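Local structure of SusD superfamily protein (Bacteroides vulgatus, 3MYV) at residues A[62-65]-A[70-73]; A[74-79]-A[126-131]. The protein probably binds polysaccharide at the outer membrane of this gut bacterium as a SusD-like glycan-binding protein. All coordinates share one frame; numbering follows the deposited sequence.

Contact 1: A[62-65]-A[70-73]; sequences MFNH and LNAG
The imidazole of His65 meets 70-73 with its edge: the carbonyl oxygens of Leu70 and Asn71 both lie close to the plane of the ring, on the side of ND1, while the methyl group of Ala72 approaches at an oblique angle. The second flat pair, the amides of Asn64 and Asn71, does not stack, for their planes stand 74° apart. His65 ND1 donates a hydrogen bond of 2.7 Å to Leu70 O, and the donor sits almost in line with the C=O bond (170°). With CG anti to the carbonyl carbon (chi1 -49°), the ring swings in beside its own backbone N and brings ND1 up to that oxygen. CA of His65 also comes within 3.5 Å of Leu70 O, a CA-H...O contact, so the same oxygen meets both the ring and the CA-H of His65. NE2, the other ring nitrogen, is hydrogen-bonded to NZ of Lys44, and Leu432 and Pro433 pack against the buried side chain. Histidine suits the place because its ring carries two nitrogens, ND1 to donate to Leu70 O and NE2 to meet Lys44, and can still pack among apolar groups. A leucine in its place would probably leave Leu70 O and Lys44 without their ring partners. The second bond runs the other way across the contact: Asn71 ND2 donates a hydrogen bond of 3.0 Å to Asn64 O, the acceptor lying in the plane of the Asn71 amide but the donor well above the carbonyl plane of Asn64. Ser69 holds OD1 of the same amide, which fixes its flip. Two side-chain-to-backbone hydrogen bonds in opposite directions thus close the loop between helices 56-61 and 77-94, just after the Schellman motif, with Phe63 as its C-prime residue, that ends helix 56-61.

Contact 2: A[74-79]-A[126-131]; sequences SLWGRP and RCFGYP. With EDO (1,2-ethanediol), chain I.
This is a buried, apolar contact between the turn leading into helix 77-94 and the C-terminal end of helix 103-128, built round a T-shaped aromatic pair. Trp76 directs the edge of its six-membered ring at the face of Phe128; the centroids are 5.1 Å apart and the planes 82° from each other. CE3 is the indole atom that touches, resting over the middle of the phenyl ring and 3.7 Å from Phe128 CZ. Having CG anti to the backbone N (chi1 174°) carries the indole out from the turn to this position, and CB of Trp76 packs on the same CZ. The phenyl edge is used as well: Leu75 O lies near the ring plane, 3.6 Å from Phe128 CE2, where the slightly positive ring hydrogens suit a carbonyl oxygen. An aromatic residue thus fits position 128 by offering a face to one neighbour and a rim to the next. Beside the pair, Leu75 CD1 reaches Cys127 SG at 4.4 Å, a loose apolar contact between the turn and the end of helix 103-128. Arg126, one residue earlier, turns to other partners: its NH2 makes a salt bridge with Asp123 and a hydrogen bond of 3.1 Å to O2 of a 1,2-ethanediol, probably from the crystallisation liquor, which Arg198 and Tyr33 also hold. Helix 36-43 packs on Leu75 and Cys127 through Tyr40, while the loop carrying Leu432, Ile434 and Pro435 covers Phe128 and Trp76.

How the contacts relate
From the N terminus, the chain leaves helix 56-61 and at once enters contact 1, which closes a short loop with four residues between its segments. Segment 70-73 then runs directly into 74-79, so contact 2 opens where contact 1 has closed; the two follow in series and neither nest nor cross. Contact 2 closes a much longer excursion, 46 intervening residues that are mostly helix, and brings the end of helix 103-128 back to the start of helix 77-94. The two meet at Leu70, whose CD2 lies 3.8 Å from Phe128 CE1, and Leu432 packs against both, joining the loop to the helix pair.

Contact 1: A[62-65]-A[70-73]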
loop_
_atom_site.group_PDB
_atom_site.type_symbol
_atom_site.label_atom_id
_atom_site.label_comp_id
_atom_site.label_asym_id
_atom_site.label_seq_id
_atom_site.Cartn_x
_atom_site.Cartn_y
_atom_site.Cartn_z
HETATM N N MSE A 62 -8.267 4.083 16.200
HETATM C CA MSE A 62 -9.266 3.676 17.187
HETATM C C MSE A 62 -10.261 2.638 16.643
HETATM O O MSE A 62 -11.208 2.266 17.342
HETATM C CB MSE A 62 -10.013 4.912 17.681
HETATM C CG MSE A 62 -9.136 5.929 18.411
HETATM SE SE MSE A 62 -8.315 5.254 20.016
HETATM C CE MSE A 62 -9.894 4.973 21.168
ATOM N N PHE A 63 -10.049 2.147 15.419
ATOM C CA PHE A 63 -11.036 1.252 14.753
ATOM C C PHE A 63 -12.479 1.758 14.926
ATOM O O PHE A 63 -13.402 0.985 15.117
ATOM C CB PHE A 63 -10.893 -0.213 15.197
ATOM C CG PHE A 63 -9.609 -0.863 14.713
ATOM C CD1 PHE A 63 -8.373 -0.473 15.237
ATOM C CD2 PHE A 63 -9.635 -1.852 13.720
ATOM C CE1 PHE A 63 -7.156 -1.048 14.761
ATOM C CE2 PHE A 63 -8.436 -2.459 13.248
ATOM C CZ PHE A 63 -7.195 -2.049 13.763
ATOM N N ASN A 64 -12.646 3.076 14.804
ATOM C CA ASN A 64 -13.946 3.721 14.961
ATOM C C ASN A 64 -14.593 3.816 13.577
ATOM O O ASN A 64 -14.419 4.809 12.875
ATOM C CB ASN A 64 -13.769 5.118 15.578
ATOM C CG ASN A 64 -15.070 5.877 15.682
ATOM O OD1 ASN A 64 -16.134 5.315 15.466
ATOM N ND2 ASN A 64 -14.988 7.169 15.969
ATOM N N HIS A 65 -15.282 2.747 13.193
ATOM C CA HIS A 65 -15.904 2.625 11.873
ATOM C C HIS A 65 -17.320 2.080 12.032
ATOM O O HIS A 65 -17.547 1.152 12.804
ATOM C CB HIS A 65 -15.134 1.652 10.985
ATOM C CG HIS A 65 -13.669 1.889 10.955
ATOM N ND1 HIS A 65 -13.117 2.994 10.349
ATOM C CD2 HIS A 65 -12.631 1.142 11.406
ATOM C CE1 HIS A 65 -11.801 2.945 10.475
ATOM N NE2 HIS A 65 -11.480 1.830 11.111
ATOM N N LEU A 70 -18.176 5.232 7.546
ATOM C CA LEU A 70 -17.005 4.332 7.556
ATOM C C LEU A 70 -15.821 4.961 8.291
ATOM O O LEU A 70 -15.068 4.239 8.910
ATOM C CB LEU A 70 -16.603 3.847 6.174
ATOM C CG LEU A 70 -17.214 2.522 5.702
ATOM C CD1 LEU A 70 -18.766 2.516 5.717
ATOM C CD2 LEU A 70 -16.672 2.147 4.333
ATOM N N ASN A 71 -15.672 6.285 8.251
ATOM C CA ASN A 71 -14.549 6.959 8.907
ATOM C C ASN A 71 -13.237 6.363 8.406
ATOM O O ASN A 71 -12.321 6.068 9.188
ATOM C CB ASN A 71 -14.632 6.875 10.439
ATOM C CG ASN A 71 -15.938 7.442 11.009
ATOM O OD1 ASN A 71 -16.541 8.323 10.425
ATOM N ND2 ASN A 71 -16.346 6.954 12.178
ATOM N N ALA A 72 -13.147 6.222 7.085
ATOM C CA ALA A 72 -11.972 5.652 6.441
ATOM C C ALA A 72 -11.755 6.301 5.080
ATOM O O ALA A 72 -11.576 5.623 4.074
ATOM C CB ALA A 72 -12.097 4.101 6.320
ATOM N N GLY A 73 -11.766 7.629 5.059
ATOM C CA GLY A 73 -11.562 8.358 3.822
ATOM C C GLY A 73 -12.623 7.996 2.788
ATOM O O GLY A 73 -13.809 8.070 3.077
#

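Contact 2: A[74-79]-A[126-131]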
loop_
_atom_site.group_PDB
_atom_site.type_symbol
_atom_site.label_atom_id
_atom_site.label_comp_id
_atom_site.label_asym_id
_atom_site.label_seq_id
_atom_site.Cartn_x
_atom_site.Cartn_y
_atom_site.Cartn_z
ATOM N N SER A 74 -12.180 7.600 1.596
ATOM C CA SER A 74 -13.057 7.099 0.510
ATOM C C SER A 74 -12.668 5.689 0.044
ATOM O O SER A 74 -12.740 5.348 -1.163
ATOM C CB SER A 74 -12.971 8.060 -0.667
ATOM O OG SER A 74 -13.467 9.323 -0.268
ATOM N N LEU A 75 -12.265 4.867 0.998
ATOM C CA LEU A 75 -11.648 3.569 0.678
ATOM C C LEU A 75 -12.655 2.584 0.079
ATOM O O LEU A 75 -12.256 1.583 -0.499
ATOM C CB LEU A 75 -10.935 2.984 1.905
ATOM C CG LEU A 75 -9.629 3.697 2.322
ATOM C CD1 LEU A 75 -8.912 3.003 3.560
ATOM C CD2 LEU A 75 -8.698 3.804 1.123
ATOM N N TRP A 76 -13.950 2.892 0.160
ATOM C CA TRP A 76 -14.937 2.149 -0.645
ATOM C C TRP A 76 -15.205 2.874 -1.943
ATOM O O TRP A 76 -14.999 2.322 -3.025
ATOM C CB TRP A 76 -16.271 1.997 0.097
ATOM C CG TRP A 76 -17.407 1.365 -0.697
ATOM C CD1 TRP A 76 -18.286 2.012 -1.525
ATOM C CD2 TRP A 76 -17.842 -0.006 -0.660
ATOM N NE1 TRP A 76 -19.203 1.128 -2.034
ATOM C CE2 TRP A 76 -18.972 -0.112 -1.508
ATOM C CE3 TRP A 76 -17.371 -1.151 -0.025
ATOM C CZ2 TRP A 76 -19.665 -1.329 -1.713
ATOM C CZ3 TRP A 76 -18.063 -2.369 -0.214
ATOM C CH2 TRP A 76 -19.185 -2.446 -1.062
ATOM N N GLY A 77 -15.732 4.092 -1.833
ATOM C CA GLY A 77 -16.193 4.823 -3.009
ATOM C C GLY A 77 -15.176 5.097 -4.099
ATOM O O GLY A 77 -15.480 4.994 -5.300
ATOM N N ARG A 78 -13.979 5.504 -3.721
ATOM C CA ARG A 78 -13.015 5.941 -4.721
ATOM C C ARG A 78 -12.451 4.764 -5.540
ATOM O O ARG A 78 -12.450 4.839 -6.763
ATOM C CB ARG A 78 -11.913 6.831 -4.107
ATOM C CG ARG A 78 -10.909 7.385 -5.116
ATOM C CD ARG A 78 -11.548 8.062 -6.280
ATOM N NE ARG A 78 -12.405 9.121 -5.802
ATOM C CZ ARG A 78 -12.024 10.373 -5.531
ATOM N NH1 ARG A 78 -10.790 10.813 -5.758
ATOM N NH2 ARG A 78 -12.929 11.224 -5.083
ATOM N N PRO A 79 -12.042 3.645 -4.892
ATOM C CA PRO A 79 -11.602 2.536 -5.742
ATOM C C PRO A 79 -12.733 2.004 -6.643
ATOM O O PRO A 79 -12.484 1.601 -7.761
ATOM C CB PRO A 79 -11.183 1.461 -4.731
ATOM C CG PRO A 79 -10.669 2.271 -3.599
ATOM C CD PRO A 79 -11.618 3.445 -3.497
ATOM N N ARG A 126 -8.430 -6.318 0.559
ATOM C CA ARG A 126 -7.769 -6.312 1.875
ATOM C C ARG A 126 -8.407 -5.383 2.923
ATOM O O ARG A 126 -8.151 -5.550 4.119
ATOM C CB ARG A 126 -6.269 -6.095 1.768
ATOM C CG ARG A 126 -5.851 -4.789 1.151
ATOM C CD ARG A 126 -4.333 -4.793 1.070
ATOM N NE ARG A 126 -3.881 -3.655 0.296
ATOM C CZ ARG A 126 -2.647 -3.151 0.285
ATOM N NH1 ARG A 126 -1.708 -3.619 1.070
ATOM N NH2 ARG A 126 -2.371 -2.116 -0.500
ATOM N N CYS A 127 -9.189 -4.395 2.481
ATOM C CA CYS A 127 -9.922 -3.539 3.390
ATOM C C CYS A 127 -11.291 -4.110 3.818
ATOM O O CYS A 127 -11.713 -3.878 4.953
ATOM C CB CYS A 127 -10.102 -2.161 2.786
ATOM S SG CYS A 127 -8.587 -1.248 2.618
ATOM N N PHE A 128 -11.986 -4.839 2.930
ATOM C CA PHE A 128 -13.355 -5.299 3.221
ATOM C C PHE A 128 -13.555 -6.807 3.427
ATOM O O PHE A 128 -14.619 -7.221 3.869
ATOM C CB PHE A 128 -14.338 -4.750 2.180
ATOM C CG PHE A 128 -14.436 -3.266 2.211
ATOM C CD1 PHE A 128 -15.325 -2.633 3.090
ATOM C CD2 PHE A 128 -13.624 -2.480 1.414
ATOM C CE1 PHE A 128 -15.402 -1.256 3.139
ATOM C CE2 PHE A 128 -13.699 -1.079 1.473
ATOM C CZ PHE A 128 -14.578 -0.477 2.340
ATOM N N GLY A 129 -12.521 -7.600 3.142
ATOM C CA GLY A 129 -12.501 -9.017 3.421
ATOM C C GLY A 129 -11.388 -9.390 4.364
ATOM O O GLY A 129 -10.393 -8.656 4.502
ATOM N N TYR A 130 -11.588 -10.509 5.064
ATOM C CA TYR A 130 -10.594 -11.018 5.978
ATOM C C TYR A 130 -9.384 -11.479 5.147
ATOM O O TYR A 130 -9.522 -11.797 3.940
ATOM C CB TYR A 130 -11.196 -12.161 6.830
ATOM C CG TYR A 130 -12.131 -11.669 7.909
ATOM C CD1 TYR A 130 -13.449 -11.323 7.616
ATOM C CD2 TYR A 130 -11.695 -11.518 9.220
ATOM C CE1 TYR A 130 -14.299 -10.855 8.605
ATOM C CE2 TYR A 130 -12.540 -11.061 10.212
ATOM C CZ TYR A 130 -13.838 -10.727 9.909
ATOM O OH TYR A 130 -14.687 -10.276 10.913
ATOM N N PRO A 131 -8.188 -11.484 5.757
ATOM C CA PRO A 131 -7.003 -11.887 4.990
ATOM C C PRO A 131 -7.186 -13.225 4.306
ATOM O O PRO A 131 -7.692 -14.186 4.909
ATOM C CB PRO A 131 -5.904 -11.994 6.073
ATOM C CG PRO A 131 -6.360 -11.078 7.132
ATOM C CD PRO A 131 -7.842 -11.181 7.159
HETATM C C1 EDO I . 0.225 1.054 0.165
HETATM O O1 EDO I . 0.284 0.074 1.193
HETATM C C2 EDO I . 0.742 0.483 -1.159
HETATM O O2 EDO I . -0.295 -0.263 -1.882
#